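Local coordinates for GXWXG domain-containing protein (Thermomonospora curvata, PDB 4MVE) that is of unknown function but carries GXWXG and DUF4334 family sequences in a small fold built on an antiparallel sheet, at residues R9-D21 with R45-G57. Residues are numbered along the deposited sequence; the frame is centred on the assembly and turned at random.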
# COMPACT_ATOMS: atom_id res chain seq x y z
N ARG A 9 16.23 -6.82 -1.65
CA ARG A 9 15.89 -6.57 -3.05
C ARG A 9 14.72 -5.58 -3.16
O ARG A 9 14.74 -4.69 -4.00
CB ARG A 9 15.52 -7.87 -3.76
CG ARG A 9 16.70 -8.65 -4.27
CD ARG A 9 16.31 -9.30 -5.58
NE ARG A 9 16.00 -10.73 -5.42
CZ ARG A 9 15.32 -11.46 -6.30
NH1 ARG A 9 14.83 -10.91 -7.40
NH2 ARG A 9 15.12 -12.76 -6.07
N LEU A 10 13.68 -5.74 -2.31
CA LEU A 10 12.52 -4.86 -2.40
C LEU A 10 12.83 -3.47 -1.86
O LEU A 10 12.36 -2.50 -2.44
CB LEU A 10 11.29 -5.44 -1.69
CG LEU A 10 10.54 -6.56 -2.45
CD1 LEU A 10 9.53 -7.21 -1.53
CD2 LEU A 10 9.80 -6.03 -3.71
N ALA A 11 13.65 -3.36 -0.81
CA ALA A 11 14.00 -2.07 -0.22
C ALA A 11 14.70 -1.17 -1.27
O ALA A 11 14.40 0.02 -1.35
CB ALA A 11 14.89 -2.28 1.01
N LYS A 12 15.59 -1.76 -2.08
CA LYS A 12 16.34 -1.04 -3.12
C LYS A 12 15.41 -0.48 -4.20
O LYS A 12 15.58 0.67 -4.62
CB LYS A 12 17.42 -1.95 -3.75
CG LYS A 12 18.69 -2.03 -2.91
CD LYS A 12 19.65 -3.14 -3.35
CE LYS A 12 20.68 -2.69 -4.36
NZ LYS A 12 21.82 -3.65 -4.44
N ILE A 13 14.42 -1.30 -4.63
CA ILE A 13 13.42 -0.89 -5.64
C ILE A 13 12.54 0.24 -5.06
O ILE A 13 12.37 1.28 -5.70
CB ILE A 13 12.59 -2.12 -6.10
CG1 ILE A 13 13.49 -3.15 -6.86
CG2 ILE A 13 11.37 -1.67 -6.95
CD1 ILE A 13 12.89 -4.71 -6.83
N ILE A 14 12.00 0.05 -3.86
CA ILE A 14 11.15 1.03 -3.17
C ILE A 14 11.90 2.36 -2.96
O ILE A 14 11.31 3.40 -3.20
CB ILE A 14 10.64 0.45 -1.80
CG1 ILE A 14 9.73 -0.78 -2.00
CG2 ILE A 14 9.96 1.54 -0.89
CD1 ILE A 14 9.36 -1.50 -0.63
N ALA A 15 13.18 2.33 -2.50
CA ALA A 15 13.93 3.56 -2.24
C ALA A 15 14.26 4.32 -3.53
O ALA A 15 14.34 5.54 -3.50
CB ALA A 15 15.21 3.28 -1.45
N SER A 16 14.42 3.62 -4.65
CA SER A 16 14.74 4.30 -5.91
C SER A 16 13.45 4.68 -6.74
O SER A 16 13.58 5.36 -7.74
CB SER A 16 15.68 3.43 -6.74
OG SER A 16 14.96 2.32 -7.26
N GLY A 17 12.27 4.21 -6.33
CA GLY A 17 11.01 4.46 -7.03
C GLY A 17 10.96 3.77 -8.38
O GLY A 17 10.18 4.15 -9.26
N ASP A 18 11.80 2.74 -8.55
CA ASP A 18 11.84 1.98 -9.79
C ASP A 18 10.59 1.14 -10.00
O ASP A 18 9.88 0.75 -9.05
CB ASP A 18 13.05 1.06 -9.79
CG ASP A 18 14.30 1.70 -10.33
OD1 ASP A 18 14.22 2.88 -10.78
OD2 ASP A 18 15.36 1.08 -10.24
N GLU A 19 10.30 0.91 -11.27
CA GLU A 19 9.19 0.06 -11.64
C GLU A 19 9.66 -1.39 -11.51
O GLU A 19 10.87 -1.67 -11.58
CB GLU A 19 8.71 0.39 -13.07
CG GLU A 19 7.57 1.40 -13.08
CD GLU A 19 6.91 1.61 -14.43
OE1 GLU A 19 5.71 1.28 -14.55
OE2 GLU A 19 7.59 2.09 -15.36
N CYS A 20 8.72 -2.29 -11.22
CA CYS A 20 9.01 -3.72 -11.12
C CYS A 20 7.76 -4.48 -11.53
O CYS A 20 6.68 -4.21 -10.98
CB CYS A 20 9.49 -4.11 -9.73
SG CYS A 20 10.11 -5.82 -9.60
N ASP A 21 7.90 -5.40 -12.49
CA ASP A 21 6.82 -6.23 -13.06
C ASP A 21 6.14 -7.08 -11.98
O ASP A 21 6.79 -7.55 -11.04
CB ASP A 21 7.34 -7.09 -14.22
CG ASP A 21 8.35 -8.13 -13.81
OD1 ASP A 21 9.57 -7.83 -13.89
OD2 ASP A 21 7.94 -9.25 -13.45
N ARG A 45 4.28 7.54 2.93
CA ARG A 45 4.44 7.99 1.54
C ARG A 45 4.34 6.75 0.63
O ARG A 45 4.99 5.71 0.88
CB ARG A 45 5.78 8.73 1.33
CG ARG A 45 5.97 9.16 -0.14
CD ARG A 45 7.21 10.02 -0.39
NE ARG A 45 8.47 9.26 -0.29
CZ ARG A 45 9.33 9.34 0.72
NH1 ARG A 45 9.08 10.15 1.75
NH2 ARG A 45 10.45 8.63 0.71
N GLY A 46 3.49 6.85 -0.39
CA GLY A 46 3.25 5.74 -1.30
C GLY A 46 3.86 5.90 -2.66
O GLY A 46 4.15 7.01 -3.08
N GLY A 47 4.07 4.76 -3.29
CA GLY A 47 4.60 4.64 -4.64
C GLY A 47 4.09 3.35 -5.23
O GLY A 47 3.56 2.49 -4.51
N ILE A 48 4.20 3.22 -6.55
CA ILE A 48 3.63 2.08 -7.25
C ILE A 48 4.70 1.37 -8.06
O ILE A 48 5.54 2.01 -8.69
CB ILE A 48 2.48 2.60 -8.17
CG1 ILE A 48 1.37 3.27 -7.35
CG2 ILE A 48 1.89 1.48 -9.02
CD1 ILE A 48 0.53 4.27 -8.14
N PHE A 49 4.63 0.04 -8.11
CA PHE A 49 5.61 -0.75 -8.86
C PHE A 49 5.35 -0.76 -10.37
O PHE A 49 6.30 -0.81 -11.12
CB PHE A 49 5.67 -2.20 -8.34
CG PHE A 49 6.28 -2.30 -6.96
CD1 PHE A 49 7.67 -2.18 -6.79
CD2 PHE A 49 5.49 -2.59 -5.85
CE1 PHE A 49 8.24 -2.30 -5.51
CE2 PHE A 49 6.07 -2.73 -4.58
CZ PHE A 49 7.44 -2.59 -4.42
N ASP A 50 4.07 -0.79 -10.82
CA ASP A 50 3.73 -0.77 -12.23
C ASP A 50 2.85 0.45 -12.54
O ASP A 50 1.65 0.44 -12.29
CB ASP A 50 3.04 -2.08 -12.63
CG ASP A 50 2.51 -2.16 -14.05
OD1 ASP A 50 3.04 -1.42 -14.94
OD2 ASP A 50 1.59 -2.96 -14.30
N ARG A 51 3.47 1.48 -13.11
CA ARG A 51 2.84 2.76 -13.39
C ARG A 51 2.01 2.75 -14.70
O ARG A 51 1.36 3.76 -14.99
CB ARG A 51 3.89 3.90 -13.40
CG ARG A 51 4.27 4.27 -11.95
CD ARG A 51 5.21 5.43 -11.79
NE ARG A 51 6.59 5.14 -12.19
CZ ARG A 51 7.53 4.60 -11.41
NH1 ARG A 51 7.23 4.20 -10.17
NH2 ARG A 51 8.76 4.41 -11.87
N GLY A 52 2.00 1.63 -15.43
CA GLY A 52 1.21 1.49 -16.66
C GLY A 52 -0.22 1.03 -16.43
O GLY A 52 -1.02 1.03 -17.38
N ASP A 53 -0.56 0.63 -15.19
CA ASP A 53 -1.89 0.16 -14.80
C ASP A 53 -2.89 1.36 -14.74
O ASP A 53 -2.50 2.48 -14.39
CB ASP A 53 -1.82 -0.59 -13.43
CG ASP A 53 -3.19 -0.89 -12.79
OD1 ASP A 53 -4.06 -1.50 -13.49
OD2 ASP A 53 -3.42 -0.45 -11.64
N ALA A 54 -4.16 1.11 -15.11
CA ALA A 54 -5.23 2.10 -15.12
C ALA A 54 -5.35 2.87 -13.78
O ALA A 54 -5.30 4.12 -13.77
CB ALA A 54 -6.56 1.42 -15.44
N LEU A 55 -5.52 2.13 -12.65
CA LEU A 55 -5.69 2.76 -11.34
C LEU A 55 -4.42 3.53 -10.96
O LEU A 55 -4.53 4.64 -10.43
CB LEU A 55 -6.10 1.74 -10.28
CG LEU A 55 -6.28 2.29 -8.84
CD1 LEU A 55 -7.44 3.31 -8.75
CD2 LEU A 55 -6.44 1.16 -7.86
N ALA A 56 -3.22 2.96 -11.28
CA ALA A 56 -1.93 3.62 -11.09
C ALA A 56 -1.93 4.97 -11.83
O ALA A 56 -1.55 5.97 -11.24
CB ALA A 56 -0.80 2.75 -11.59
N GLY A 57 -2.45 4.98 -13.07
CA GLY A 57 -2.54 6.20 -13.87
C GLY A 57 -3.42 7.25 -13.22
O GLY A 57 -3.09 8.44 -13.24
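Glu19 lays its CG over one face of the Arg51 guanidinium, 3.5 Å from NH2, while the extended chain beyond carries OE1 to Arg51 N, 2.7 Å away. That hydrogen bond meets the carboxylate on its anti side, 27° out of plane. OE2 stays 4.4 Å from Arg51 NH2, well out of the guanidinium plane, so the charges are neighbours without a salt bridge. Arg51, bent at chi3 (-72°), turns back so that NH1 and NH2 both donate to Gly17 O, at 3.1 and 3.0 Å. An alanine here would lose both donors and is likely to leave that carbonyl without its mates and Glu19 CG without the flat group it lies over. One residue beyond Glu19, Cys20 N donates to Phe49 O at 2.8 Å. With CG beside its backbone N (chi1 -70°), the Phe49 ring lies against helix 5-16, where Ile13 CG2 meets its edge 3.5 Å from CE1 and Ile14 CG1 lies near CZ. His146 adds an edge-to-face contact from strand 143-149. Polar ties and a buried aromatic ring join the Schellman motif that ends helix 5-16 to the type I turn Asp50-Asp53, whose Asx turn at Asp50 follows strand 42-48 of the antiparallel sheet.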